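Local coordinates for tailspike protein (Acinetobacter phage vB_ApiP_P1, PDB 6E1R) that probably recognises and cleaves the capsular polysaccharide of Acinetobacter host cells as a trimeric tailspike, at residues G465-V470 against V486-V491. Numbering follows the deposited sequence.
Sequences GGRLLV and VYELLV
V470 O is gripped from the neighbouring strand by Y487 N, a hydrogen bond of 2.8 Å, and by a CA-H...O contact from V486 CA at 3.2 Å, while the Y487 ring turns an edge to it. Backbone hydrogen bonds join G466 to V491, L468 to L489 and V470 to Y487, both ways in each pair; L468 N to L489 O measures 2.6 Å. Strands 465-474 and 484-494 thus form an antiparallel hairpin in the five-stranded sheet of the C-terminal domain, beyond the parallel beta-helix. A bend at chi2 (86°) folds the E488 carboxylate toward the neighbouring strand, where the aliphatic part of R467 lies beside OE2 and L469 CD1 meets OE1 at 3.4 Å. Within the chain R467 NE stays 4.3 Å from E488 OE2, beyond a salt bridge. The salt bridges cross the trimer instead, R467 NE to E488 OE2 of the second subunit and E488 OE1 to R467 NH1 of the third, and probably offset the repulsion between the closely gathered arginines. On the face opposite R467 and E488, the L468 side chain crosses V491 at about a right angle, CD1 touching V491 CG1 at 3.6 Å. V470 CG2 approaches L489 CD1 at 4.2 Å. W521 of strand 519-523 packs on both residues and meets the Y487 ring edge-to-face, while the Y487 hydroxyl is hydrogen-bonded to P517 O and F519 N.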
loop_
_atom_site.group_PDB
_atom_site.type_symbol
_atom_site.label_atom_id
_atom_site.label_comp_id
_atom_site.label_asym_id
_atom_site.label_seq_id
_atom_site.Cartn_x
_atom_site.Cartn_y
_atom_site.Cartn_z
ATOM N N GLY A 465 48.228 -6.202 -2.180
ATOM C CA GLY A 465 48.730 -7.443 -2.732
ATOM C C GLY A 465 47.655 -8.204 -3.478
ATOM O O GLY A 465 46.655 -8.616 -2.884
ATOM N N GLY A 466 47.847 -8.399 -4.773
ATOM C CA GLY A 466 46.850 -9.090 -5.558
ATOM C C GLY A 466 47.310 -9.349 -6.972
ATOM O O GLY A 466 48.503 -9.297 -7.277
ATOM N N ARG A 467 46.337 -9.630 -7.832
ATOM C CA ARG A 467 46.572 -9.986 -9.222
ATOM C C ARG A 467 45.969 -8.930 -10.140
ATOM O O ARG A 467 44.936 -8.331 -9.830
ATOM C CB ARG A 467 45.955 -11.360 -9.511
ATOM C CG ARG A 467 46.364 -12.031 -10.802
ATOM C CD ARG A 467 45.397 -13.169 -11.087
ATOM N NE ARG A 467 45.110 -13.936 -9.876
ATOM C CZ ARG A 467 43.963 -14.566 -9.638
ATOM N NH1 ARG A 467 42.981 -14.522 -10.527
ATOM N NH2 ARG A 467 43.793 -15.237 -8.507
ATOM N N LEU A 468 46.625 -8.705 -11.281
ATOM C CA LEU A 468 46.173 -7.729 -12.266
ATOM C C LEU A 468 46.114 -8.378 -13.639
ATOM O O LEU A 468 47.097 -8.976 -14.090
ATOM C CB LEU A 468 47.091 -6.502 -12.312
ATOM C CG LEU A 468 47.406 -5.773 -11.006
ATOM C CD1 LEU A 468 48.313 -4.585 -11.281
ATOM C CD2 LEU A 468 46.127 -5.323 -10.320
ATOM N N LEU A 469 44.968 -8.254 -14.303
ATOM C CA LEU A 469 44.798 -8.671 -15.691
ATOM C C LEU A 469 44.645 -7.416 -16.539
ATOM O O LEU A 469 43.653 -6.692 -16.410
ATOM C CB LEU A 469 43.589 -9.590 -15.845
ATOM C CG LEU A 469 43.294 -10.089 -17.261
ATOM C CD1 LEU A 469 44.456 -10.903 -17.809
ATOM C CD2 LEU A 469 42.006 -10.901 -17.285
ATOM N N VAL A 470 45.620 -7.159 -17.408
ATOM C CA VAL A 470 45.640 -5.960 -18.237
ATOM C C VAL A 470 45.469 -6.367 -19.692
ATOM O O VAL A 470 46.215 -7.213 -20.200
ATOM C CB VAL A 470 46.937 -5.156 -18.050
ATOM C CG1 VAL A 470 46.867 -3.877 -18.860
ATOM C CG2 VAL A 470 47.166 -4.850 -16.580
ATOM N N VAL A 486 47.405 -9.216 -23.708
ATOM C CA VAL A 486 46.954 -9.459 -22.345
ATOM C C VAL A 486 48.172 -9.738 -21.476
ATOM O O VAL A 486 49.134 -10.372 -21.922
ATOM C CB VAL A 486 45.937 -10.618 -22.266
ATOM C CG1 VAL A 486 44.681 -10.265 -23.038
ATOM C CG2 VAL A 486 46.543 -11.905 -22.795
ATOM N N TYR A 487 48.136 -9.243 -20.242
ATOM C CA TYR A 487 49.229 -9.406 -19.297
ATOM C C TYR A 487 48.666 -9.841 -17.953
ATOM O O TYR A 487 47.636 -9.328 -17.506
ATOM C CB TYR A 487 50.024 -8.104 -19.134
ATOM C CG TYR A 487 50.541 -7.526 -20.434
ATOM C CD1 TYR A 487 49.732 -6.719 -21.226
ATOM C CD2 TYR A 487 51.837 -7.775 -20.865
ATOM C CE1 TYR A 487 50.194 -6.186 -22.412
ATOM C CE2 TYR A 487 52.310 -7.242 -22.051
ATOM C CZ TYR A 487 51.483 -6.449 -22.820
ATOM O OH TYR A 487 51.944 -5.916 -24.000
ATOM N N GLU A 488 49.345 -10.787 -17.312
ATOM C CA GLU A 488 48.957 -11.287 -15.999
ATOM C C GLU A 488 50.037 -10.880 -15.007
ATOM O O GLU A 488 51.188 -11.313 -15.128
ATOM C CB GLU A 488 48.785 -12.806 -16.027
ATOM C CG GLU A 488 48.233 -13.413 -14.748
ATOM C CD GLU A 488 46.714 -13.392 -14.699
ATOM O OE1 GLU A 488 46.100 -12.523 -15.355
ATOM O OE2 GLU A 488 46.131 -14.256 -14.010
ATOM N N LEU A 489 49.670 -10.054 -14.029
ATOM C CA LEU A 489 50.639 -9.441 -13.130
ATOM C C LEU A 489 50.278 -9.735 -11.682
ATOM O O LEU A 489 49.116 -9.601 -11.287
ATOM C CB LEU A 489 50.715 -7.927 -13.351
ATOM C CG LEU A 489 50.943 -7.454 -14.788
ATOM C CD1 LEU A 489 50.838 -5.939 -14.875
ATOM C CD2 LEU A 489 52.289 -7.935 -15.310
ATOM N N LEU A 490 51.280 -10.126 -10.897
ATOM C CA LEU A 490 51.171 -10.207 -9.447
ATOM C C LEU A 490 51.852 -8.989 -8.840
ATOM O O LEU A 490 53.016 -8.713 -9.143
ATOM C CB LEU A 490 51.817 -11.484 -8.912
ATOM C CG LEU A 490 50.991 -12.768 -8.948
ATOM C CD1 LEU A 490 51.743 -13.898 -8.257
ATOM C CD2 LEU A 490 49.628 -12.553 -8.308
ATOM N N VAL A 491 51.130 -8.266 -7.990
ATOM C CA VAL A 491 51.647 -7.039 -7.402
ATOM C C VAL A 491 51.458 -7.073 -5.893
ATOM O O VAL A 491 50.506 -7.666 -5.374
ATOM C CB VAL A 491 50.976 -5.783 -8.000
ATOM C CG1 VAL A 491 51.292 -5.666 -9.483
ATOM C CG2 VAL A 491 49.469 -5.817 -7.768
#